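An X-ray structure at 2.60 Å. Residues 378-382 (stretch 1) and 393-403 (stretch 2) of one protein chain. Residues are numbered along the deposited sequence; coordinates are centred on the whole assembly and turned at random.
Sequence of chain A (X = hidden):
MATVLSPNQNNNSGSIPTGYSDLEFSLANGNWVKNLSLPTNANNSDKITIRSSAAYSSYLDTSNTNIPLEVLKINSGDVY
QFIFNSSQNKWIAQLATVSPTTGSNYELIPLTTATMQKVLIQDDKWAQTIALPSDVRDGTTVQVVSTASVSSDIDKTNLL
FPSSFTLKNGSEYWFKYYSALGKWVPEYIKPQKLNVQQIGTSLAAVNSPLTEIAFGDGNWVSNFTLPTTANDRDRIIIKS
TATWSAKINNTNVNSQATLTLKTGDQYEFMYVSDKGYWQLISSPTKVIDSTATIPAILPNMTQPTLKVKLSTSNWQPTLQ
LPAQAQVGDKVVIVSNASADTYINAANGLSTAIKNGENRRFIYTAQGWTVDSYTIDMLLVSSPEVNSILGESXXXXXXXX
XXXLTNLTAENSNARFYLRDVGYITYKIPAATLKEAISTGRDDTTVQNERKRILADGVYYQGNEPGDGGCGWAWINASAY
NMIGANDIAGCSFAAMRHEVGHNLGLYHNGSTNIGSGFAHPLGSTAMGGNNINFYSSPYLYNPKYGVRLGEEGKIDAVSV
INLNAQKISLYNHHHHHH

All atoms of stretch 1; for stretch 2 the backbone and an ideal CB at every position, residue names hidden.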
# COMPACT_ATOMS: atom_id res chain seq x y z
N LEU A 378 -20.91 16.99 -3.84
CA LEU A 378 -22.18 16.74 -3.17
C LEU A 378 -22.42 15.24 -3.11
O LEU A 378 -22.48 14.58 -4.15
CB LEU A 378 -23.33 17.44 -3.90
CG LEU A 378 -24.74 17.02 -3.48
CD1 LEU A 378 -25.00 17.35 -2.02
CD2 LEU A 378 -25.79 17.67 -4.38
N LEU A 379 -22.55 14.70 -1.90
CA LEU A 379 -22.74 13.28 -1.70
C LEU A 379 -24.22 12.99 -1.54
O LEU A 379 -24.87 13.53 -0.64
CB LEU A 379 -21.96 12.80 -0.48
CG LEU A 379 -20.46 13.13 -0.48
CD1 LEU A 379 -19.77 12.54 0.75
CD2 LEU A 379 -19.80 12.63 -1.76
N VAL A 380 -24.76 12.13 -2.40
CA VAL A 380 -26.17 11.76 -2.39
C VAL A 380 -26.26 10.26 -2.11
O VAL A 380 -25.64 9.46 -2.81
CB VAL A 380 -26.86 12.10 -3.72
CG1 VAL A 380 -28.36 11.84 -3.62
CG2 VAL A 380 -26.59 13.55 -4.10
N SER A 381 -27.02 9.90 -1.08
CA SER A 381 -27.22 8.51 -0.69
C SER A 381 -28.70 8.16 -0.82
O SER A 381 -29.56 8.88 -0.32
CB SER A 381 -26.74 8.26 0.73
OG SER A 381 -26.45 6.89 0.94
N SER A 382 -28.98 7.05 -1.49
CA SER A 382 -30.35 6.62 -1.68
C SER A 382 -30.94 6.13 -0.36
O SER A 382 -30.23 5.51 0.45
CB SER A 382 -30.43 5.50 -2.73
OG SER A 382 -31.75 5.01 -2.85
N UNK A 393 -23.88 4.67 8.77
CA UNK A 393 -23.01 3.82 7.96
C UNK A 393 -22.92 4.30 6.52
O UNK A 393 -21.84 4.29 5.92
CB UNK A 393 -23.51 2.37 7.99
N UNK A 394 -24.05 4.71 5.94
CA UNK A 394 -24.04 5.15 4.54
C UNK A 394 -23.17 6.38 4.36
O UNK A 394 -22.45 6.50 3.36
CB UNK A 394 -25.46 5.44 4.06
N UNK A 395 -23.23 7.32 5.30
CA UNK A 395 -22.33 8.47 5.25
C UNK A 395 -20.88 8.04 5.41
O UNK A 395 -19.98 8.59 4.76
CB UNK A 395 -22.70 9.48 6.33
N UNK A 396 -20.63 7.06 6.28
CA UNK A 396 -19.27 6.57 6.50
C UNK A 396 -18.69 5.95 5.23
O UNK A 396 -17.49 6.11 4.96
CB UNK A 396 -19.25 5.55 7.64
N UNK A 397 -19.52 5.24 4.46
CA UNK A 397 -19.02 4.56 3.27
C UNK A 397 -18.50 5.56 2.24
O UNK A 397 -17.45 5.33 1.62
CB UNK A 397 -20.12 3.69 2.65
N UNK A 398 -19.21 6.66 2.05
CA UNK A 398 -18.82 7.65 1.04
C UNK A 398 -17.60 8.46 1.49
O UNK A 398 -16.77 8.84 0.66
CB UNK A 398 -19.99 8.59 0.74
N UNK A 399 -17.50 8.71 2.79
CA UNK A 399 -16.37 9.46 3.32
C UNK A 399 -15.07 8.69 3.10
O UNK A 399 -14.05 9.27 2.70
CB UNK A 399 -16.57 9.75 4.81
N UNK A 400 -15.09 7.38 3.34
CA UNK A 400 -13.91 6.56 3.07
C UNK A 400 -13.56 6.56 1.59
O UNK A 400 -12.38 6.47 1.24
CB UNK A 400 -14.14 5.13 3.55
N UNK A 401 -14.56 6.66 0.72
CA UNK A 401 -14.28 6.83 -0.70
C UNK A 401 -13.59 8.15 -0.99
O UNK A 401 -12.71 8.22 -1.86
CB UNK A 401 -15.58 6.74 -1.51
N UNK A 402 -13.98 9.21 -0.29
CA UNK A 402 -13.34 10.51 -0.47
C UNK A 402 -11.89 10.46 0.03
O UNK A 402 -10.98 10.95 -0.64
CB UNK A 402 -14.12 11.60 0.26
N UNK A 403 -11.68 9.87 1.21
CA UNK A 403 -10.33 9.81 1.77
C UNK A 403 -9.40 8.99 0.89
O UNK A 403 -8.22 9.34 0.73
CB UNK A 403 -10.36 9.22 3.18

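Stretch 2 is helical throughout, with phi/psi values near -64/-39, and runs at 139° to the strand 378-381, the axes approaching to 9.4 Å. Strand alternation points CA-to-CB of Leu379 and Ser381 toward the helix and that of Leu378 and Val380 away. The nearest CA atoms pair Leu379 with position 398 (7.4 Å) and Ser381 with position 394 (7.0 Å), so positions 394, 398 and 402, one helical turn apart, should carry the contact.

Position 393 has nothing of stretch 1 within 5.5 Å of its ideal CB, which leaves the choice open. It is Ala393, whose O accepts a hydrogen bond from the backbone N of position 397.

At position 394, CA-to-CB points toward the strand and the ideal CB already lies 3.6 Å from Ser381 OG. A small residue fits directly: alanine or glycine, perhaps serine. The residue is Ala394, and its CB packs against Ser381 OG at 3.6 Å. This is a contact without a hydrogen bond, since a methyl group offers neither donor nor acceptor; the hydroxyl is satisfied elsewhere in the structure.

Position 395 points sideways, with no atom of stretch 1 near its ideal CB; polar or long flexible chains are as plausible as any. Lys395 is found there, extended through chi3 (t, t, t) before chi4 turns to m, and its CG comes no closer to the strand than 6.1 Å, from Leu379 CD1.

Positions 396 and 397 lie out of reach, so stretch 1 sets no preference. They are Leu396 and Arg397; the guanidinium of the latter bonds elsewhere in the structure.

Position 398 is the most constrained of the larger sites. Its CB points toward the strand, 4.0 Å from Leu379 CD1, and beyond it runs a course alongside Leu379 to the backbone at Val380. A flexible, unbranched apolar chain suits this path, and leucine is also conceivable. The residue is Met398, modelled as selenomethionine (m, t, p). Its CE reaches Leu379 CD2 at 3.8 Å, while SE lies 3.9 Å from Val380 O and 4.3 Å from Ser381 CB. With 82 Å² covered, against 88 Å² on Leu379, this pair dominates the 280 Å² buried in total.

Position 399 starts sideways, and its ideal CB touches nothing, but a branched aliphatic chain could turn back toward Leu379. Ile399 (m, m) does so, placing CD1 4.0 Å from Leu379 CD1.

Position 400 is out of reach and undetermined by the strand; it is Glu400.

Position 401 is also out of reach of the strand, but an ideal CB there would sit 3.2 Å from Met398 O. That is tight, but the ideal CB of position 402 is only a little farther from the O of position 399, at 3.4 Å, so glycine is compatible rather than compelled. Gly401 occupies it, and its N makes a weak hydrogen bond to Arg397 O at 3.3 Å.

Position 402 points toward Leu379, yet its ideal CB has no strand atom within 5.5 Å; a medium aliphatic group would close the gap. Val402 (t) brings CG2 to 4.4 Å from Leu379 CD1.

Position 403 is out of reach; Asn403 is there.

Stretch 2, residues 393-403: AAKLRMIEGVN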
# COMPACT_ATOMS: atom_id res chain seq x y z
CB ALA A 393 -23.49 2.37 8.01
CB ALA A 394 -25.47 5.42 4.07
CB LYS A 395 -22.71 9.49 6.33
CG LYS A 395 -22.07 10.86 6.15
CD LYS A 395 -22.66 11.87 7.11
CE LYS A 395 -21.89 13.19 7.08
NZ LYS A 395 -20.42 12.98 7.22
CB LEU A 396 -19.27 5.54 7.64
CG LEU A 396 -17.89 5.12 8.16
CD1 LEU A 396 -16.97 6.32 8.27
CD2 LEU A 396 -18.03 4.41 9.50
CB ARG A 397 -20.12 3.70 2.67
CG ARG A 397 -19.63 2.59 1.75
CD ARG A 397 -20.80 1.81 1.19
NE ARG A 397 -20.38 0.54 0.59
CZ ARG A 397 -20.14 0.37 -0.71
NH1 ARG A 397 -20.26 1.39 -1.55
NH2 ARG A 397 -19.77 -0.82 -1.16
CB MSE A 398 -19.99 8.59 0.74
CG MSE A 398 -21.28 7.86 0.40
SE MSE A 398 -22.62 9.01 -0.43
CE MSE A 398 -21.68 9.40 -2.09
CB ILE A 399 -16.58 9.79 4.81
CG1 ILE A 399 -17.69 10.84 4.96
CG2 ILE A 399 -15.29 10.29 5.44
CD1 ILE A 399 -17.52 12.05 4.07
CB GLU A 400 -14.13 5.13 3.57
CG GLU A 400 -14.32 5.02 5.08
CD GLU A 400 -13.19 5.68 5.86
OE1 GLU A 400 -12.03 5.59 5.43
OE2 GLU A 400 -13.49 6.29 6.92
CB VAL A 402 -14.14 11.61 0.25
CG1 VAL A 402 -13.44 12.95 0.11
CG2 VAL A 402 -15.55 11.69 -0.31
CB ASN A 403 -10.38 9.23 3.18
CG ASN A 403 -11.10 10.13 4.16
OD1 ASN A 403 -11.05 11.36 4.04
ND2 ASN A 403 -11.77 9.54 5.14
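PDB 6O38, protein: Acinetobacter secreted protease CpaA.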